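Local coordinates for protein precorrin-6y methylase (Rhodobacter capsulatus, PDB 3NJR) that methylates precorrin-6Y at carbons 5 and 15 and probably decarboxylates it during adenosylcobalamin biosynthesis, this chain being its C-terminal, S-adenosyl-L-homocysteine-binding domain, at residues L46-L51 with S70-L75; K95-Y100 with P104-V109; Q181-G186 with G190-R195. All coordinates share one frame; numbering follows the deposited sequence.

Interaction 1. Residues L46-L51 with S70-L75; sequences LTLAAL and SVEWCL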
loop_
_atom_site.group_PDB
_atom_site.type_symbol
_atom_site.label_atom_id
_atom_site.label_comp_id
_atom_site.label_asym_id
_atom_site.label_seq_id
_atom_site.Cartn_x
_atom_site.Cartn_y
_atom_site.Cartn_z
ATOM N N LEU A 46 10.707 -13.501 -3.933
ATOM C CA LEU A 46 9.282 -13.871 -4.059
ATOM C C LEU A 46 9.047 -14.746 -5.277
ATOM O O LEU A 46 8.312 -15.753 -5.212
ATOM C CB LEU A 46 8.369 -12.658 -4.118
ATOM C CG LEU A 46 8.175 -11.962 -2.784
ATOM C CD1 LEU A 46 7.568 -10.580 -3.016
ATOM C CD2 LEU A 46 7.326 -12.795 -1.810
ATOM N N THR A 47 9.683 -14.343 -6.369
ATOM C CA THR A 47 9.579 -15.015 -7.648
ATOM C C THR A 47 10.119 -16.449 -7.544
ATOM O O THR A 47 9.389 -17.426 -7.785
ATOM C CB THR A 47 10.338 -14.209 -8.697
ATOM O OG1 THR A 47 9.750 -12.907 -8.785
ATOM C CG2 THR A 47 10.294 -14.884 -10.047
ATOM N N LEU A 48 11.374 -16.595 -7.138
ATOM C CA LEU A 48 11.878 -17.941 -6.906
ATOM C C LEU A 48 11.029 -18.784 -5.974
ATOM O O LEU A 48 10.832 -19.972 -6.238
ATOM C CB LEU A 48 13.368 -17.960 -6.569
ATOM C CG LEU A 48 14.021 -17.930 -7.953
ATOM C CD1 LEU A 48 14.425 -16.524 -8.376
ATOM C CD2 LEU A 48 15.177 -18.839 -7.977
ATOM N N ALA A 49 10.470 -18.186 -4.930
ATOM C CA ALA A 49 9.520 -18.926 -4.086
ATOM C C ALA A 49 8.337 -19.479 -4.908
ATOM O O ALA A 49 7.940 -20.652 -4.746
ATOM C CB ALA A 49 9.033 -18.060 -2.941
ATOM N N ALA A 50 7.800 -18.655 -5.805
ATOM C CA ALA A 50 6.718 -19.079 -6.694
ATOM C C ALA A 50 7.181 -20.130 -7.723
ATOM O O ALA A 50 6.430 -21.043 -8.069
ATOM C CB ALA A 50 6.117 -17.854 -7.414
ATOM N N LEU A 51 8.406 -19.972 -8.224
ATOM C CA LEU A 51 8.945 -20.861 -9.251
ATOM C C LEU A 51 9.197 -22.240 -8.654
ATOM O O LEU A 51 8.938 -23.260 -9.308
ATOM C CB LEU A 51 10.221 -20.280 -9.882
ATOM C CG LEU A 51 10.015 -19.144 -10.897
ATOM C CD1 LEU A 51 11.295 -18.420 -11.218
ATOM C CD2 LEU A 51 9.406 -19.674 -12.183
ATOM N N SER A 70 17.478 -16.687 -13.310
ATOM C CA SER A 70 18.055 -17.935 -13.820
ATOM C C SER A 70 19.239 -18.372 -12.976
ATOM O O SER A 70 19.434 -19.572 -12.755
ATOM C CB SER A 70 18.529 -17.778 -15.267
ATOM O OG SER A 70 17.478 -17.623 -16.197
ATOM N N VAL A 71 20.038 -17.401 -12.525
ATOM C CA VAL A 71 21.229 -17.682 -11.734
ATOM C C VAL A 71 20.776 -18.276 -10.413
ATOM O O VAL A 71 21.178 -19.386 -10.061
ATOM C CB VAL A 71 22.110 -16.417 -11.543
ATOM C CG1 VAL A 71 23.168 -16.640 -10.506
ATOM C CG2 VAL A 71 22.774 -16.026 -12.829
ATOM N N GLU A 72 19.908 -17.575 -9.701
ATOM C CA GLU A 72 19.314 -18.146 -8.484
ATOM C C GLU A 72 18.502 -19.460 -8.701
ATOM O O GLU A 72 18.497 -20.338 -7.826
ATOM C CB GLU A 72 18.523 -17.087 -7.710
ATOM C CG GLU A 72 19.327 -15.821 -7.531
ATOM C CD GLU A 72 18.976 -15.028 -6.291
ATOM O OE1 GLU A 72 17.812 -14.615 -6.136
ATOM O OE2 GLU A 72 19.878 -14.789 -5.461
ATOM N N TRP A 73 17.834 -19.615 -9.850
ATOM C CA TRP A 73 17.115 -20.869 -10.123
ATOM C C TRP A 73 18.111 -22.004 -10.250
ATOM O O TRP A 73 17.920 -23.045 -9.634
ATOM C CB TRP A 73 16.253 -20.758 -11.375
ATOM C CG TRP A 73 15.761 -22.071 -11.966
ATOM C CD1 TRP A 73 16.431 -22.875 -12.843
ATOM C CD2 TRP A 73 14.468 -22.694 -11.766
ATOM N NE1 TRP A 73 15.659 -23.968 -13.180
ATOM C CE2 TRP A 73 14.450 -23.878 -12.540
ATOM C CE3 TRP A 73 13.331 -22.365 -11.009
ATOM C CZ2 TRP A 73 13.340 -24.729 -12.584
ATOM C CZ3 TRP A 73 12.234 -23.220 -11.043
ATOM C CH2 TRP A 73 12.244 -24.384 -11.830
ATOM N N CYS A 74 19.175 -21.789 -11.030
ATOM C CA CYS A 74 20.229 -22.793 -11.227
ATOM C C CYS A 74 21.074 -23.072 -9.984
ATOM O O CYS A 74 21.513 -24.201 -9.786
ATOM C CB CYS A 74 21.137 -22.385 -12.375
ATOM S SG CYS A 74 20.294 -22.457 -13.998
ATOM N N LEU A 75 21.301 -22.040 -9.156
ATOM C CA LEU A 75 21.982 -22.216 -7.865
ATOM C C LEU A 75 21.173 -23.095 -6.928
ATOM O O LEU A 75 21.756 -23.838 -6.128
ATOM C CB LEU A 75 22.349 -20.889 -7.194
ATOM C CG LEU A 75 23.548 -20.171 -7.831
ATOM C CD1 LEU A 75 23.551 -18.653 -7.533
ATOM C CD2 LEU A 75 24.891 -20.815 -7.456
#

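Interaction 2. Residues K95-Y100 with P104-V109; sequences KNIDTY and PRMRAV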
loop_
_atom_site.group_PDB
_atom_site.type_symbol
_atom_site.label_atom_id
_atom_site.label_comp_id
_atom_site.label_asym_id
_atom_site.label_seq_id
_atom_site.Cartn_x
_atom_site.Cartn_y
_atom_site.Cartn_z
ATOM N N LYS A 95 28.447 -13.118 -18.167
ATOM C CA LYS A 95 29.345 -12.947 -17.033
ATOM C C LYS A 95 28.855 -13.717 -15.812
ATOM O O LYS A 95 29.658 -14.327 -15.089
ATOM C CB LYS A 95 29.534 -11.479 -16.710
ATOM C CG LYS A 95 30.254 -10.743 -17.822
ATOM C CD LYS A 95 30.455 -9.272 -17.520
ATOM C CE LYS A 95 31.255 -8.602 -18.631
ATOM N NZ LYS A 95 31.303 -7.121 -18.420
ATOM N N ASN A 96 27.535 -13.730 -15.610
ATOM C CA ASN A 96 26.944 -14.396 -14.457
ATOM C C ASN A 96 27.000 -15.893 -14.614
ATOM O O ASN A 96 27.159 -16.614 -13.636
ATOM C CB ASN A 96 25.514 -13.927 -14.249
ATOM C CG ASN A 96 25.445 -12.480 -13.837
ATOM O OD1 ASN A 96 26.178 -12.054 -12.954
ATOM N ND2 ASN A 96 24.575 -11.710 -14.479
ATOM N N ILE A 97 26.869 -16.359 -15.853
ATOM C CA ILE A 97 27.109 -17.756 -16.150
ATOM C C ILE A 97 28.570 -18.072 -15.759
ATOM O O ILE A 97 28.802 -18.969 -14.931
ATOM C CB ILE A 97 26.765 -18.114 -17.634
ATOM C CG1 ILE A 97 25.249 -18.036 -17.881
ATOM C CG2 ILE A 97 27.239 -19.502 -17.982
ATOM C CD1 ILE A 97 24.821 -18.091 -19.368
ATOM N N ASP A 98 29.530 -17.305 -16.306
ATOM C CA ASP A 98 30.969 -17.444 -15.965
ATOM C C ASP A 98 31.237 -17.425 -14.465
ATOM O O ASP A 98 31.760 -18.403 -13.924
ATOM C CB ASP A 98 31.819 -16.339 -16.597
ATOM C CG ASP A 98 32.004 -16.497 -18.107
ATOM O OD1 ASP A 98 31.382 -17.388 -18.756
ATOM O OD2 ASP A 98 32.792 -15.684 -18.648
ATOM N N THR A 99 30.869 -16.322 -13.810
ATOM C CA THR A 99 31.097 -16.129 -12.381
ATOM C C THR A 99 30.769 -17.351 -11.554
ATOM O O THR A 99 31.580 -17.774 -10.719
ATOM C CB THR A 99 30.269 -14.954 -11.824
ATOM O OG1 THR A 99 30.595 -13.775 -12.556
ATOM C CG2 THR A 99 30.549 -14.713 -10.313
ATOM N N TYR A 100 29.587 -17.907 -11.792
ATOM C CA TYR A 100 29.025 -18.955 -10.949
ATOM C C TYR A 100 29.237 -20.356 -11.514
ATOM O O TYR A 100 28.703 -21.337 -10.993
ATOM C CB TYR A 100 27.543 -18.672 -10.696
ATOM C CG TYR A 100 27.319 -17.446 -9.835
ATOM C CD1 TYR A 100 27.106 -16.181 -10.411
ATOM C CD2 TYR A 100 27.352 -17.543 -8.440
ATOM C CE1 TYR A 100 26.932 -15.045 -9.607
ATOM C CE2 TYR A 100 27.166 -16.425 -7.630
ATOM C CZ TYR A 100 26.961 -15.188 -8.211
ATOM O OH TYR A 100 26.784 -14.107 -7.392
ATOM N N PRO A 104 27.532 -25.513 -17.816
ATOM C CA PRO A 104 26.796 -26.758 -18.051
ATOM C C PRO A 104 25.268 -26.618 -17.820
ATOM O O PRO A 104 24.485 -27.206 -18.550
ATOM C CB PRO A 104 27.392 -27.716 -17.007
ATOM C CG PRO A 104 27.932 -26.794 -15.908
ATOM C CD PRO A 104 28.485 -25.633 -16.698
ATOM N N ARG A 105 24.866 -25.845 -16.818
ATOM C CA ARG A 105 23.479 -25.767 -16.356
ATOM C C ARG A 105 22.650 -24.662 -17.041
ATOM O O ARG A 105 21.428 -24.761 -17.118
ATOM C CB ARG A 105 23.476 -25.485 -14.851
ATOM C CG ARG A 105 23.768 -26.664 -13.963
ATOM C CD ARG A 105 23.618 -26.250 -12.485
ATOM N NE ARG A 105 23.034 -27.276 -11.609
ATOM C CZ ARG A 105 22.470 -28.431 -11.995
ATOM N NH1 ARG A 105 22.387 -28.785 -13.278
ATOM N NH2 ARG A 105 21.977 -29.258 -11.077
ATOM N N MET A 106 23.316 -23.607 -17.508
ATOM C CA MET A 106 22.636 -22.392 -17.929
ATOM C C MET A 106 23.082 -21.888 -19.302
ATOM O O MET A 106 24.276 -21.707 -19.535
ATOM C CB MET A 106 22.818 -21.328 -16.853
ATOM C CG MET A 106 22.334 -19.934 -17.199
ATOM S SD MET A 106 21.999 -18.981 -15.694
ATOM C CE MET A 106 21.956 -17.292 -16.315
ATOM N N ARG A 107 22.112 -21.667 -20.193
ATOM C CA ARG A 107 22.341 -21.167 -21.560
ATOM C C ARG A 107 21.777 -19.765 -21.807
ATOM O O ARG A 107 20.673 -19.450 -21.386
ATOM C CB ARG A 107 21.625 -22.075 -22.566
ATOM C CG ARG A 107 22.445 -23.095 -23.278
ATOM C CD ARG A 107 21.521 -24.002 -24.102
ATOM N NE ARG A 107 20.990 -23.342 -25.306
ATOM C CZ ARG A 107 20.030 -23.846 -26.084
ATOM N NH1 ARG A 107 19.468 -25.014 -25.791
ATOM N NH2 ARG A 107 19.627 -23.173 -27.163
ATOM N N ALA A 108 22.490 -18.937 -22.551
ATOM C CA ALA A 108 21.866 -17.703 -23.026
ATOM C C ALA A 108 21.480 -17.837 -24.484
ATOM O O ALA A 108 22.239 -18.382 -25.281
ATOM C CB ALA A 108 22.776 -16.524 -22.831
ATOM N N VAL A 109 20.282 -17.365 -24.816
ATOM C CA VAL A 109 19.821 -17.269 -26.198
ATOM C C VAL A 109 19.535 -15.794 -26.487
ATOM O O VAL A 109 18.668 -15.181 -25.854
ATOM C CB VAL A 109 18.557 -18.156 -26.468
ATOM C CG1 VAL A 109 17.950 -17.858 -27.830
ATOM C CG2 VAL A 109 18.899 -19.630 -26.372
#

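Interaction 3. Residues Q181-G186 with G190-R195; sequences QAEPLG and GWSASR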
loop_
_atom_site.group_PDB
_atom_site.type_symbol
_atom_site.label_atom_id
_atom_site.label_comp_id
_atom_site.label_asym_id
_atom_site.label_seq_id
_atom_site.Cartn_x
_atom_site.Cartn_y
_atom_site.Cartn_z
ATOM N N GLN A 181 11.645 0.879 0.959
ATOM C CA GLN A 181 12.899 0.838 1.698
ATOM C C GLN A 181 13.134 2.187 2.377
ATOM O O GLN A 181 12.809 3.230 1.810
ATOM C CB GLN A 181 14.009 0.586 0.688
ATOM C CG GLN A 181 15.309 0.137 1.223
ATOM C CD GLN A 181 16.234 -0.263 0.090
ATOM O OE1 GLN A 181 16.201 0.335 -0.986
ATOM N NE2 GLN A 181 17.056 -1.290 0.319
ATOM N N ALA A 182 13.703 2.168 3.578
ATOM C CA ALA A 182 14.036 3.400 4.284
ATOM C C ALA A 182 15.170 4.142 3.571
ATOM O O ALA A 182 16.260 3.608 3.406
ATOM C CB ALA A 182 14.397 3.106 5.706
ATOM N N GLU A 183 14.889 5.361 3.118
ATOM C CA GLU A 183 15.857 6.169 2.381
ATOM C C GLU A 183 16.026 7.499 3.076
ATOM O O GLU A 183 15.084 7.970 3.698
ATOM C CB GLU A 183 15.376 6.406 0.944
ATOM C CG GLU A 183 15.909 5.385 -0.092
ATOM C CD GLU A 183 15.940 5.929 -1.535
ATOM O OE1 GLU A 183 16.335 7.105 -1.746
ATOM O OE2 GLU A 183 15.589 5.167 -2.469
ATOM N N PRO A 184 17.234 8.103 3.003
ATOM C CA PRO A 184 17.438 9.505 3.395
ATOM C C PRO A 184 16.382 10.487 2.860
ATOM O O PRO A 184 15.759 10.250 1.814
ATOM C CB PRO A 184 18.806 9.814 2.797
ATOM C CG PRO A 184 19.556 8.549 3.043
ATOM C CD PRO A 184 18.536 7.434 2.789
ATOM N N LEU A 185 16.166 11.556 3.618
ATOM C CA LEU A 185 15.320 12.687 3.225
ATOM C C LEU A 185 15.803 13.861 4.064
ATOM O O LEU A 185 15.403 14.018 5.224
ATOM C CB LEU A 185 13.835 12.408 3.500
ATOM C CG LEU A 185 12.848 12.195 2.344
ATOM C CD1 LEU A 185 11.416 12.327 2.880
ATOM C CD2 LEU A 185 13.080 13.162 1.144
ATOM N N GLY A 186 16.695 14.663 3.489
ATOM C CA GLY A 186 17.495 15.586 4.289
ATOM C C GLY A 186 18.132 14.824 5.447
ATOM O O GLY A 186 18.664 13.721 5.257
ATOM N N GLY A 190 12.861 8.741 4.997
ATOM C CA GLY A 190 11.529 8.500 4.422
ATOM C C GLY A 190 11.451 7.190 3.648
ATOM O O GLY A 190 12.474 6.637 3.241
ATOM N N TRP A 191 10.241 6.679 3.444
ATOM C CA TRP A 191 10.076 5.508 2.585
ATOM C C TRP A 191 10.384 5.856 1.144
ATOM O O TRP A 191 10.002 6.933 0.666
ATOM C CB TRP A 191 8.666 4.955 2.674
ATOM C CG TRP A 191 8.350 4.403 3.994
ATOM C CD1 TRP A 191 7.349 4.792 4.809
ATOM C CD2 TRP A 191 9.044 3.357 4.676
ATOM N NE1 TRP A 191 7.356 4.052 5.959
ATOM C CE2 TRP A 191 8.394 3.159 5.898
ATOM C CE3 TRP A 191 10.156 2.566 4.370
ATOM C CZ2 TRP A 191 8.812 2.201 6.815
ATOM C CZ3 TRP A 191 10.571 1.628 5.278
ATOM C CH2 TRP A 191 9.904 1.447 6.482
ATOM N N SER A 192 11.093 4.967 0.456
ATOM C CA SER A 192 11.315 5.171 -0.970
ATOM C C SER A 192 9.976 5.041 -1.667
ATOM O O SER A 192 9.078 4.355 -1.188
ATOM C CB SER A 192 12.354 4.207 -1.554
ATOM O OG SER A 192 11.952 2.862 -1.414
ATOM N N ALA A 193 9.827 5.757 -2.769
ATOM C CA ALA A 193 8.583 5.753 -3.496
ATOM C C ALA A 193 8.576 4.529 -4.410
ATOM O O ALA A 193 9.413 4.411 -5.322
ATOM C CB ALA A 193 8.450 7.037 -4.276
ATOM N N SER A 194 7.648 3.610 -4.148
ATOM C CA SER A 194 7.569 2.359 -4.921
ATOM C C SER A 194 6.257 2.208 -5.695
ATOM O O SER A 194 5.305 2.962 -5.471
ATOM C CB SER A 194 7.785 1.149 -4.004
ATOM O OG SER A 194 6.769 1.073 -3.018
ATOM N N ARG A 195 6.222 1.242 -6.615
ATOM C CA ARG A 195 4.977 0.844 -7.280
ATOM C C ARG A 195 4.559 -0.516 -6.767
ATOM O O ARG A 195 5.407 -1.359 -6.495
ATOM C CB ARG A 195 5.174 0.725 -8.781
ATOM C CG ARG A 195 5.627 1.977 -9.432
ATOM C CD ARG A 195 5.617 1.824 -10.928
ATOM N NE ARG A 195 5.739 3.144 -11.545
ATOM C CZ ARG A 195 6.893 3.772 -11.769
ATOM N NH1 ARG A 195 8.039 3.184 -11.449
ATOM N NH2 ARG A 195 6.899 4.986 -12.320
#

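Interaction 1. Residues L46-L51 with S70-L75
L48 reaches from helix 41-51 to the backbone of helix 68-75, where its CD2 lies over the junction between E72 and W73, 3.5 Å from E72 C and 3.3 Å from W73 N. Both helices belong to the Rossmann-like fold of class I methyltransferases; their local axes approach to 10.5 Å and cross at -48°. The same L48 CD2 touches the root of both neighbouring side chains, at 3.8 Å from E72 CB and 4.0 Å from W73 CB, so one methyl group of helix 41-51 meets two consecutive residues of helix 68-75. The L48 and E72 side chains cross at about a right angle.

One turn further along helix 41-51, L51 meets the six-membered ring of W73. The W73 CB bond does not itself aim at helix 41-51, but with CG anti to the backbone N (chi1 164°) the six-membered ring swings across, bringing CZ3 to 3.7 Å from L51 CB. The L51 carbonyl meets the ring at its edge, close to the ring plane, and its oxygen also accepts a hydrogen bond from R149 of strand 149-154.

Farther out, F127 and V151, on two strands of the central sheet, pack against L51, while P53 and A125 touch the W73 side chain. P25 packs on L48, whose side chain is about 8 Å from the bound S-adenosyl-L-homocysteine. The carboxylate of E72 is buried but well matched: OE1 takes a hydrogen bond from G26 N and a salt bridge from R44, and OE2 a salt bridge from R27. The two arginines probably favour its ionised form. At the other polar end, W73 NE1 donates to R79 O, which helps to hold the rotation of the indole.

Interaction 2. Residues K95-Y100 with P104-V109
Just beyond I97, which packs against M106, the Y100 ring carries T99 CG2 on one face, 3.6 Å above the plane and shifted toward the rim, and meets N96 O at its edge in the ring plane. Y100 OH extends to a hydrogen bond with A31 O.

Across the contact the work falls to aliphatic groups. I97 CG1 presses on M106 CG at 3.5 Å and on the terminal CE of the same residue at 3.7 Å, and the two side chains cross obliquely. The first torsion of M106 (172°) turns CG away from the backbone N, and the chain stays extended, which carries SD and CE alongside I97 toward S70 and V71 of helix 68-75. I97 CD1 lies 3.7 Å from M106 O and reaches on to A108 CB at 4.3 Å.

The pair closes a beta-alpha-beta unit of the Rossmann-like methyltransferase fold: helix 87-99 returns beside strand 106-110, their local axes running nearly antiparallel (165°) and 9.3 Å apart, and that strand pairs with strand 79-84. I90 and I93 from earlier turns of the helix continue the apolar seam onto A108 and M106.

Near its C-terminal end the helix is tied by K95 O, which accepts hydrogen bonds from both T99 N and T99 OG1; the hydroxyl sits 2.8 Å from K95 O, above the carbonyl plane.

Interaction 3. Residues Q181-G186 with G190-R195
G190 N donates to E183 O over 2.7 Å in an almost straight bond, N-H...O 176°, and E183 N returns the bond to G190 O, also at 2.7 Å. This reciprocal pair is the hydrogen-bonded bridge of two antiparallel strands; next to it, A182 and W191 form the non-hydrogen-bonded pair.

The following step is irregular in its partners. S192 N donates to Q181 O at 2.8 Å, tilted 19° from the carbonyl plane, but Q181 N turns to a side chain and donates to S192 OG. With chi1 at 61° the serine hydroxyl lies between its own N and carbonyl carbon, a rotation that brings S192 OG within 3.1 Å of Q181 N. S192 CB also meets the carboxylate of E183, 3.5 Å from OE2, and L185 reaches over G190 with CD1.

On the face holding A182 and W191, the indole lies alongside the partner backbone. Its CE3 edge comes to Q181 C at 3.6 Å, in the ring plane, and its CZ3 to A182 CB at 4.1 Å. R176 of the second subunit makes a cation-pi contact with this ring, whose NE1 hydrogen-bonds a glycerol probably left from crystallisation. W191 O accepts a hydrogen bond from R195 of the third subunit, and R195 here repays it to W191 of that chain. Q181 pairs with a strand of the second subunit, which carries the sheet across the interface. The two segments form the end of a long beta hairpin, strands 173-185 and 188-203, projecting from the methyltransferase domain into the tetramer.

The three contacts follow one another along the chain. Interactions 1 and 2 lie in the Rossmann-like core, their centres 15 Å apart, and meet at helix 68-75, which belongs to interaction 1: V71 touches both N96 and M106. Interactions 1 and 2 thus lie near the S-adenosyl-L-homocysteine site, with the side chains of L48 and M106 within about 9 Å of the bound molecule. Interaction 3 stands apart, its centre 27 Å from that of interaction 1 and 34 Å from that of interaction 2, although strand 188-203 belongs to the same sheet as strand 106-110. Its hairpin meets the second and third subunits and so probably contributes to the tetramer; interaction 1 also touches the second subunit.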